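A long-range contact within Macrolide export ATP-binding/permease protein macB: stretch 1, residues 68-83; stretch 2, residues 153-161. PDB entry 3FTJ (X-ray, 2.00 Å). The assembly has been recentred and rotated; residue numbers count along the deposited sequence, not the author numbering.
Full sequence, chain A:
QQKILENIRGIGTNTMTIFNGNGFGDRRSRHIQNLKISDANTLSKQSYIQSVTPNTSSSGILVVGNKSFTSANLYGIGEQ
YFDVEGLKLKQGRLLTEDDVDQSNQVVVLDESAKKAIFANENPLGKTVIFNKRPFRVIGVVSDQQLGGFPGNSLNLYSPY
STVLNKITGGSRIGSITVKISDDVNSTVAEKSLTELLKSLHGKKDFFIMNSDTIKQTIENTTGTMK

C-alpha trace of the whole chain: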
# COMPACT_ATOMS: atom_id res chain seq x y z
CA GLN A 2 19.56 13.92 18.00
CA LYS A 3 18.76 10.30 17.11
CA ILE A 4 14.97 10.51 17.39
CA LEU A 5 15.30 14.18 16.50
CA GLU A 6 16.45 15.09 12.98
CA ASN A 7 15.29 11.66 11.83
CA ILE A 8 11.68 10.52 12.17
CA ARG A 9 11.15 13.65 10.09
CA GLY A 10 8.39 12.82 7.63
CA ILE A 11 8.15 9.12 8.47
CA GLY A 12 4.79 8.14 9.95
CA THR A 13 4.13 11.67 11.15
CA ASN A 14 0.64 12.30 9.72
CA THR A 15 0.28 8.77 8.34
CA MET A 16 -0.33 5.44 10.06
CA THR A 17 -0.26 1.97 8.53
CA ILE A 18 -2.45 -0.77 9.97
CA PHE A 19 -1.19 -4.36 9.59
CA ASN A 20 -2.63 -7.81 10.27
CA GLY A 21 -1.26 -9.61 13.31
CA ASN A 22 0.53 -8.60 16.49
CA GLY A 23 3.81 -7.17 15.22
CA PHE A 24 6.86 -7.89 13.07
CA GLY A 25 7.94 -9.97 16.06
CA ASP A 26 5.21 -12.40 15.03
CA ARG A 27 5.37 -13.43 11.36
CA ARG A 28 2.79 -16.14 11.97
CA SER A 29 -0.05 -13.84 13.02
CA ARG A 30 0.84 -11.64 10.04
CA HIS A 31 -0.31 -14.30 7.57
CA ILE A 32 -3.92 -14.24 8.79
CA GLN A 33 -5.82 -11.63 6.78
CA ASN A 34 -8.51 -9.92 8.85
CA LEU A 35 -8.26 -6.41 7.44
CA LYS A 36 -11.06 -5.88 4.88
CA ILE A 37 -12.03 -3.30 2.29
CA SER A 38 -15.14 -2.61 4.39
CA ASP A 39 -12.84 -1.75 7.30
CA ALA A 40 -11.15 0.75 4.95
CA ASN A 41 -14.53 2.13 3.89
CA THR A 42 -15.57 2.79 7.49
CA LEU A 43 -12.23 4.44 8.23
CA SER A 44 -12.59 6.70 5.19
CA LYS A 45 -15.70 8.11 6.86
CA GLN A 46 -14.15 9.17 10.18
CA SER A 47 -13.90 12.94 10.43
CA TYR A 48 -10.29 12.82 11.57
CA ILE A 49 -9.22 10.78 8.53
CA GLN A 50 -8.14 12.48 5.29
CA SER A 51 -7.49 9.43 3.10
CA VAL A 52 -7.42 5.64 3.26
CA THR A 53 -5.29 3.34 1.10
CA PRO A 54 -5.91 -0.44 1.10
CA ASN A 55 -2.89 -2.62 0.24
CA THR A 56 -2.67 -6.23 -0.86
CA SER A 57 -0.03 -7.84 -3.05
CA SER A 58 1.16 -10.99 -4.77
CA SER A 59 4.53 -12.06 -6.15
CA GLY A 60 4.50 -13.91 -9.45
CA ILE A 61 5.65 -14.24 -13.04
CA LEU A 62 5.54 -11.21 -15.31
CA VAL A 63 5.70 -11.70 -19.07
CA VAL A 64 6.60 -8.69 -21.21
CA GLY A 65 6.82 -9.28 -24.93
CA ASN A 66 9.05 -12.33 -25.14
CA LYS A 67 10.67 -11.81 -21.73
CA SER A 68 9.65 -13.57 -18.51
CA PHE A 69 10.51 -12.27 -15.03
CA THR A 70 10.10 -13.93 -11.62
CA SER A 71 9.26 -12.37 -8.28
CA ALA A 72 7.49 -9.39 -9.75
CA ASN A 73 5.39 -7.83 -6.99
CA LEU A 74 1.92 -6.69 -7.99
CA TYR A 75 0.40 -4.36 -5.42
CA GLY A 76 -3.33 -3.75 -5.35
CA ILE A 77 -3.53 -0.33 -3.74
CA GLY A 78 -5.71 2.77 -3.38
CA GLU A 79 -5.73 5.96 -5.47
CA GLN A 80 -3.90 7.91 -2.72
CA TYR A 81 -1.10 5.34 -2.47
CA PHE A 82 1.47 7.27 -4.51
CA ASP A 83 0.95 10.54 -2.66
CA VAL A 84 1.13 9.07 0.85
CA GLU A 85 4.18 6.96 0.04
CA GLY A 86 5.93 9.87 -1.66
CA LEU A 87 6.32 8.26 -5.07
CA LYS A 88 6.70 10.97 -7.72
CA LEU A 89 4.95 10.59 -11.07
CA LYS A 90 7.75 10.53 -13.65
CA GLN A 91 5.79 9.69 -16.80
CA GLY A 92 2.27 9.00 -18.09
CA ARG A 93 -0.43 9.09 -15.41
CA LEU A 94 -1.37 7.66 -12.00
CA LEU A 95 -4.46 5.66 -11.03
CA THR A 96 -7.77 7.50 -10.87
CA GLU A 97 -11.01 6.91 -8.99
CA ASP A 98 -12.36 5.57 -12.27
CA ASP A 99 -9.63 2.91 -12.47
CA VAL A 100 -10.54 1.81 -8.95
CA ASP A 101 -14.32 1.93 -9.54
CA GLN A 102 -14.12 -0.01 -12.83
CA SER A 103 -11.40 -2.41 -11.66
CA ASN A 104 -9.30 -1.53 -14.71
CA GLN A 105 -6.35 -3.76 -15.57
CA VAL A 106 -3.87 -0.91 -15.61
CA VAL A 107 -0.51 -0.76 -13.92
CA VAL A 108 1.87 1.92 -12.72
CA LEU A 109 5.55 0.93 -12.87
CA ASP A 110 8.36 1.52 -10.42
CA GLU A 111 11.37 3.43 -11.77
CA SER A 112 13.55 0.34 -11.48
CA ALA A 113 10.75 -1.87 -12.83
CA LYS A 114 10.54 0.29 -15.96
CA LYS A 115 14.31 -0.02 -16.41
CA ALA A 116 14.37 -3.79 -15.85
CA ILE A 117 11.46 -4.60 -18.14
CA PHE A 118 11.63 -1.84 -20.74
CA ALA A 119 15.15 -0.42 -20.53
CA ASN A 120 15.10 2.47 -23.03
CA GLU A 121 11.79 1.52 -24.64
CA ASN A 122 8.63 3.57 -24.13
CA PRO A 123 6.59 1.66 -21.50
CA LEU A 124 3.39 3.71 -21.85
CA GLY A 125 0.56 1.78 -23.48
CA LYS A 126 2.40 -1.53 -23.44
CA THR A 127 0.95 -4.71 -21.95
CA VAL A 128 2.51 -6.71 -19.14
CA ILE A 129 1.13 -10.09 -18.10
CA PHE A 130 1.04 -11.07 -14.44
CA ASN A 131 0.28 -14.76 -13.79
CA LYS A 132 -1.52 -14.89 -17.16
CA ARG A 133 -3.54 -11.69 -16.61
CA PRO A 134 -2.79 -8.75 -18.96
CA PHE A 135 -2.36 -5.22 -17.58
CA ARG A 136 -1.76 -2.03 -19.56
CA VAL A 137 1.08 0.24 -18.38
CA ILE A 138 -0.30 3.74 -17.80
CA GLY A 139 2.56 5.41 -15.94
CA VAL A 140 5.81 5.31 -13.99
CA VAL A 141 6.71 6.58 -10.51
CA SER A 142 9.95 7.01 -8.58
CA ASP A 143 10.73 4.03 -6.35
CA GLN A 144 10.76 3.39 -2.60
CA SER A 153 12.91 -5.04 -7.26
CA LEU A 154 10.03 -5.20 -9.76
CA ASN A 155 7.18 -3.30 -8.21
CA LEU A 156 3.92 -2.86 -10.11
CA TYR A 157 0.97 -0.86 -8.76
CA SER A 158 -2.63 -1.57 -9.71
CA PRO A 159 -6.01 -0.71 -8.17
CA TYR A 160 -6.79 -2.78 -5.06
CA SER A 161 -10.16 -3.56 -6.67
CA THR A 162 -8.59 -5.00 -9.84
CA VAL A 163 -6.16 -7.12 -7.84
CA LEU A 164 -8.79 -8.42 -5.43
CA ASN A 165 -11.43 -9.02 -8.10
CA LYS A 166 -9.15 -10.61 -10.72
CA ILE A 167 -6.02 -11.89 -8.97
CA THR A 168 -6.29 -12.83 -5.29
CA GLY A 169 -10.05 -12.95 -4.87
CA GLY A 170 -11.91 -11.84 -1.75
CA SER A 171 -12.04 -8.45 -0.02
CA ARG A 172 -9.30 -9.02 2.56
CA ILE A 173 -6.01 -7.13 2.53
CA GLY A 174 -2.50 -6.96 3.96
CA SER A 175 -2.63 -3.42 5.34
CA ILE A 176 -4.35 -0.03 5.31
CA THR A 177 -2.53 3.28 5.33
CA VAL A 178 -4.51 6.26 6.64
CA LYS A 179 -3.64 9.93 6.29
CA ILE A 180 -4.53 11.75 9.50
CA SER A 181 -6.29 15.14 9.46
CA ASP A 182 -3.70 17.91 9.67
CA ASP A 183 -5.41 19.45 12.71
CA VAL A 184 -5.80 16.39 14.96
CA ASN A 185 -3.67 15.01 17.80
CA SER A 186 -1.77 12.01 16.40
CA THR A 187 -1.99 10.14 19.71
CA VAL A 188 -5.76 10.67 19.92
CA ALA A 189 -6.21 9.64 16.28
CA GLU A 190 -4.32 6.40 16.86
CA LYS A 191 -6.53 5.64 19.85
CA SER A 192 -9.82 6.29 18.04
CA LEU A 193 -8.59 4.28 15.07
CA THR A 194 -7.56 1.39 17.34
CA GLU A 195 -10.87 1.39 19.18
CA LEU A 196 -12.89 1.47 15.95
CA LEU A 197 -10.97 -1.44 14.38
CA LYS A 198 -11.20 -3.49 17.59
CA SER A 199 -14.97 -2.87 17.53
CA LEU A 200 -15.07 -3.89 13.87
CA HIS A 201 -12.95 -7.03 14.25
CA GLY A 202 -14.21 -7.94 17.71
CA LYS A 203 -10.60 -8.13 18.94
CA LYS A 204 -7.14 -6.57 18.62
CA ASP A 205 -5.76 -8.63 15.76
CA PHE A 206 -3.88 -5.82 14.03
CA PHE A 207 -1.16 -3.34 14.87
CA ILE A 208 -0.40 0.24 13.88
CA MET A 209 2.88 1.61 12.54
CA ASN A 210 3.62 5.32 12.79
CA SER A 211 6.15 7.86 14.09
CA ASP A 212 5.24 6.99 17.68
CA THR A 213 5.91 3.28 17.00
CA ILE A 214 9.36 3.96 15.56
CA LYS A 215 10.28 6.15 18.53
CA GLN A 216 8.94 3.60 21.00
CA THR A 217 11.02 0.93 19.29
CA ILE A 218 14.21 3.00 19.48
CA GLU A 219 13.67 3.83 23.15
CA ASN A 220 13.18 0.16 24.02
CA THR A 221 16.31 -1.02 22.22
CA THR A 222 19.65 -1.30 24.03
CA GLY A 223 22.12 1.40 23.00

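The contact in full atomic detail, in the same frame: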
# COMPACT_ATOMS: atom_id res chain seq x y z
N SER A 68 10.37 -13.06 -19.67
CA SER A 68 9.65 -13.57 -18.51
C SER A 68 10.49 -13.28 -17.27
O SER A 68 11.68 -13.59 -17.24
CB SER A 68 9.42 -15.08 -18.65
OG SER A 68 8.91 -15.66 -17.45
N PHE A 69 9.86 -12.67 -16.27
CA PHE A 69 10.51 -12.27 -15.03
C PHE A 69 9.86 -12.98 -13.84
O PHE A 69 8.64 -13.09 -13.80
CB PHE A 69 10.36 -10.76 -14.81
CG PHE A 69 10.93 -9.92 -15.92
CD1 PHE A 69 12.22 -9.42 -15.83
CD2 PHE A 69 10.17 -9.61 -17.04
CE1 PHE A 69 12.75 -8.63 -16.84
CE2 PHE A 69 10.69 -8.82 -18.05
CZ PHE A 69 11.98 -8.33 -17.95
N THR A 70 10.66 -13.42 -12.87
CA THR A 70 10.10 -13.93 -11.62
C THR A 70 10.14 -12.93 -10.49
O THR A 70 10.85 -11.93 -10.55
CB THR A 70 10.82 -15.17 -11.09
OG1 THR A 70 12.23 -15.04 -11.31
CG2 THR A 70 10.31 -16.39 -11.77
N SER A 71 9.38 -13.23 -9.45
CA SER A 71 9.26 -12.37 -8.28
C SER A 71 9.02 -10.92 -8.67
O SER A 71 9.72 -10.01 -8.21
CB SER A 71 10.46 -12.52 -7.34
OG SER A 71 11.68 -12.52 -8.07
N ALA A 72 8.05 -10.71 -9.54
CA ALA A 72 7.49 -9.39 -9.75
C ALA A 72 6.38 -9.24 -8.72
O ALA A 72 5.54 -10.13 -8.59
CB ALA A 72 6.92 -9.27 -11.15
N ASN A 73 6.40 -8.13 -7.99
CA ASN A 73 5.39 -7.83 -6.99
C ASN A 73 4.30 -6.94 -7.54
O ASN A 73 4.55 -5.78 -7.89
CB ASN A 73 6.03 -7.15 -5.80
CG ASN A 73 7.09 -8.00 -5.16
OD1 ASN A 73 6.82 -9.13 -4.74
ND2 ASN A 73 8.32 -7.48 -5.10
N LEU A 74 3.09 -7.48 -7.63
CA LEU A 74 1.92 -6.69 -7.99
C LEU A 74 1.22 -6.25 -6.72
O LEU A 74 0.79 -7.08 -5.92
CB LEU A 74 0.96 -7.49 -8.85
CG LEU A 74 -0.31 -6.78 -9.34
CD1 LEU A 74 0.02 -5.59 -10.25
CD2 LEU A 74 -1.20 -7.78 -10.07
N TYR A 75 1.14 -4.94 -6.53
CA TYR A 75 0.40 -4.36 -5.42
C TYR A 75 -0.97 -3.93 -5.90
O TYR A 75 -1.10 -3.33 -6.98
CB TYR A 75 1.14 -3.16 -4.86
CG TYR A 75 2.43 -3.51 -4.17
CD1 TYR A 75 2.44 -3.89 -2.83
CD2 TYR A 75 3.64 -3.46 -4.86
CE1 TYR A 75 3.62 -4.22 -2.20
CE2 TYR A 75 4.82 -3.79 -4.23
CZ TYR A 75 4.81 -4.16 -2.90
OH TYR A 75 5.99 -4.48 -2.27
N GLY A 76 -1.99 -4.25 -5.12
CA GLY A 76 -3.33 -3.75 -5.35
C GLY A 76 -3.54 -2.70 -4.30
O GLY A 76 -3.71 -3.02 -3.13
N ILE A 77 -3.51 -1.44 -4.71
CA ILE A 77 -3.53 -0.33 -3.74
C ILE A 77 -4.57 0.74 -4.08
O ILE A 77 -5.20 0.69 -5.14
CB ILE A 77 -2.12 0.33 -3.58
CG1 ILE A 77 -1.43 0.54 -4.94
CG2 ILE A 77 -1.22 -0.53 -2.72
CD1 ILE A 77 -2.17 1.45 -5.91
N GLY A 78 -4.77 1.69 -3.16
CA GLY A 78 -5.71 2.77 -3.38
C GLY A 78 -5.17 3.93 -4.20
O GLY A 78 -3.96 4.11 -4.32
N GLU A 79 -6.08 4.75 -4.72
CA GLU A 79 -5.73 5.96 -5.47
C GLU A 79 -4.69 6.86 -4.78
O GLU A 79 -3.81 7.39 -5.44
CB GLU A 79 -7.01 6.77 -5.76
CG GLU A 79 -6.75 8.18 -6.27
CD GLU A 79 -8.02 8.83 -6.79
OE1 GLU A 79 -9.11 8.51 -6.26
OE2 GLU A 79 -7.92 9.64 -7.73
N GLN A 80 -4.80 7.02 -3.46
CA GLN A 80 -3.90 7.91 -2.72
C GLN A 80 -2.55 7.28 -2.38
O GLN A 80 -1.72 7.90 -1.71
CB GLN A 80 -4.56 8.41 -1.42
CG GLN A 80 -5.83 9.23 -1.61
CD GLN A 80 -5.66 10.31 -2.67
OE1 GLN A 80 -4.69 11.07 -2.66
NE2 GLN A 80 -6.62 10.37 -3.60
N TYR A 81 -2.32 6.05 -2.83
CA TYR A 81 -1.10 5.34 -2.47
C TYR A 81 0.17 6.11 -2.82
O TYR A 81 1.08 6.23 -2.00
CB TYR A 81 -1.05 3.94 -3.09
CG TYR A 81 0.21 3.18 -2.73
CD1 TYR A 81 1.32 3.23 -3.55
CD2 TYR A 81 0.29 2.43 -1.56
CE1 TYR A 81 2.48 2.55 -3.23
CE2 TYR A 81 1.44 1.74 -1.23
CZ TYR A 81 2.54 1.81 -2.07
OH TYR A 81 3.70 1.13 -1.76
N PHE A 82 0.24 6.64 -4.04
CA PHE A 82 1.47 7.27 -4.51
C PHE A 82 1.80 8.54 -3.73
O PHE A 82 2.96 8.79 -3.41
CB PHE A 82 1.38 7.54 -6.01
CG PHE A 82 1.02 6.33 -6.81
CD1 PHE A 82 1.97 5.37 -7.09
CD2 PHE A 82 -0.28 6.15 -7.25
CE1 PHE A 82 1.64 4.24 -7.83
CE2 PHE A 82 -0.61 5.03 -7.98
CZ PHE A 82 0.35 4.07 -8.27
N ASP A 83 0.77 9.31 -3.42
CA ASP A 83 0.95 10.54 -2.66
C ASP A 83 1.46 10.26 -1.24
O ASP A 83 2.43 10.87 -0.79
CB ASP A 83 -0.36 11.33 -2.60
CG ASP A 83 -0.23 12.62 -1.80
OD1 ASP A 83 0.82 13.30 -1.93
OD2 ASP A 83 -1.17 12.95 -1.06
N SER A 153 12.96 -3.59 -7.07
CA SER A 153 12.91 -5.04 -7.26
C SER A 153 11.59 -5.48 -7.88
O SER A 153 10.91 -6.36 -7.35
CB SER A 153 13.15 -5.76 -5.94
OG SER A 153 14.54 -5.81 -5.65
N LEU A 154 11.25 -4.88 -9.01
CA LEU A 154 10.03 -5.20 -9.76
C LEU A 154 8.75 -4.96 -9.00
O LEU A 154 8.06 -5.91 -8.59
CB LEU A 154 10.07 -6.61 -10.33
CG LEU A 154 10.48 -6.59 -11.80
CD1 LEU A 154 11.89 -6.05 -11.93
CD2 LEU A 154 10.38 -7.99 -12.38
N ASN A 155 8.42 -3.69 -8.83
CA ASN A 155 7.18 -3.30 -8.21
C ASN A 155 6.21 -2.79 -9.26
O ASN A 155 6.56 -1.93 -10.07
CB ASN A 155 7.43 -2.23 -7.15
CG ASN A 155 8.38 -2.71 -6.06
OD1 ASN A 155 8.13 -3.73 -5.41
ND2 ASN A 155 9.47 -1.99 -5.85
N LEU A 156 5.01 -3.37 -9.28
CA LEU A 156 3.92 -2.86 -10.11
C LEU A 156 2.74 -2.47 -9.23
O LEU A 156 2.42 -3.18 -8.27
CB LEU A 156 3.47 -3.90 -11.14
CG LEU A 156 4.48 -4.71 -11.96
CD1 LEU A 156 3.88 -4.95 -13.33
CD2 LEU A 156 5.81 -4.03 -12.11
N TYR A 157 2.08 -1.36 -9.56
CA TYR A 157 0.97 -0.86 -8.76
C TYR A 157 -0.32 -0.79 -9.55
O TYR A 157 -0.38 -0.16 -10.61
CB TYR A 157 1.30 0.52 -8.18
CG TYR A 157 2.60 0.55 -7.43
CD1 TYR A 157 2.69 0.07 -6.14
CD2 TYR A 157 3.75 1.05 -8.02
CE1 TYR A 157 3.88 0.09 -5.44
CE2 TYR A 157 4.95 1.07 -7.33
CZ TYR A 157 5.00 0.59 -6.03
OH TYR A 157 6.19 0.61 -5.34
N SER A 158 -1.36 -1.42 -9.02
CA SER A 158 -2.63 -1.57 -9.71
C SER A 158 -3.74 -1.29 -8.70
O SER A 158 -3.48 -1.31 -7.50
CB SER A 158 -2.73 -3.00 -10.26
OG SER A 158 -3.77 -3.15 -11.20
N PRO A 159 -4.97 -1.00 -9.16
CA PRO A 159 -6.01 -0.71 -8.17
C PRO A 159 -6.29 -1.91 -7.29
O PRO A 159 -6.33 -3.04 -7.81
CB PRO A 159 -7.24 -0.40 -9.03
CG PRO A 159 -6.68 0.03 -10.36
CD PRO A 159 -5.45 -0.82 -10.54
N TYR A 160 -6.47 -1.69 -5.99
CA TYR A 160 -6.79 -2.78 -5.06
C TYR A 160 -7.98 -3.59 -5.55
O TYR A 160 -8.03 -4.80 -5.36
CB TYR A 160 -7.06 -2.26 -3.64
CG TYR A 160 -8.34 -1.44 -3.48
CD1 TYR A 160 -9.58 -2.06 -3.39
CD2 TYR A 160 -8.30 -0.05 -3.43
CE1 TYR A 160 -10.76 -1.31 -3.26
CE2 TYR A 160 -9.47 0.71 -3.29
CZ TYR A 160 -10.69 0.07 -3.21
OH TYR A 160 -11.85 0.81 -3.07
N SER A 161 -8.94 -2.91 -6.19
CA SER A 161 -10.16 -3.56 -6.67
C SER A 161 -9.85 -4.57 -7.79
O SER A 161 -10.34 -5.70 -7.78
CB SER A 161 -11.16 -2.51 -7.16
OG SER A 161 -10.54 -1.61 -8.07

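The apolar centre of this contact is built around one ring. Y157 gives up more surface to the other stretch than any other residue here, and four side chains of stretch 1 gather round it. Y75, its bridge partner on the neighbouring strand, lies on the same face of the sheet; the two rings are near parallel, 20° between planes, but slid apart with centroids 5.5 Å from each other, so they barely overlap and touch side by side, Y75 CD2 to Y157 CE1 at 3.6 Å. Past the strand, the chain turns through G78 to Y81, a type I turn closed by Y81 N to G78 O at 2.9 Å, and enters a helix whose first residues come back over Y157. Y81 CE1 meets Y157 CE1 at 3.6 Å with the rings oblique, while F82 turns its edge toward the Y157 face in an offset arrangement, the planes at 85°, and sets its CZ 3.7 Å from Y157 CB. I77, whose CA-to-CB bond points away, still brings CG1 to 4.2 Å from Y157 CB.

On the other face the contacts are between aliphatic carbons: L74 CD1 packs on L156 CB at 3.9 Å and on S158 CB at 3.8 Å, while the S158 hydroxyl is satisfied elsewhere in the structure. G76 follows on this side, where G76 CA comes within 3.6 Å of Y160 CA, the first residue of the helix that follows P159. An ideal CB on G76 would sit 3.2 Å from Y160 CA, so the absence of a side chain suits the tight passage.

Between the faces runs a parallel ladder with a simple rule: alternate residues of stretch 1 use both their N and O. At 2.8 Å each, N73 N donates to L154 O, L156 N to N73 O, Y75 N to L156 O, S158 N to Y75 O, I77 N to S158 O and Y160 N to I77 O. The last carries the pattern past P159, which has no amide hydrogen and occupies the N-cap position before the helix. CA-H...O contacts fill in between, the shortest from G76 CA to S158 O at 3.3 Å.

At the N-terminal end, L154 CD2 rests against F69 CB at 3.7 Å and A72 CB at 3.9 Å, so that it touches a residue on each side of the corner at T70 and S71. There S71 OG bonds to T70 O at 2.7 Å, within its own stretch. Polar side chains mark this margin: N155 OD1 lies at the edge of the Y75 ring, 3.5 Å from Y75 CE2, and 3.8 Å from N73 ND2, proximity without a hydrogen bond.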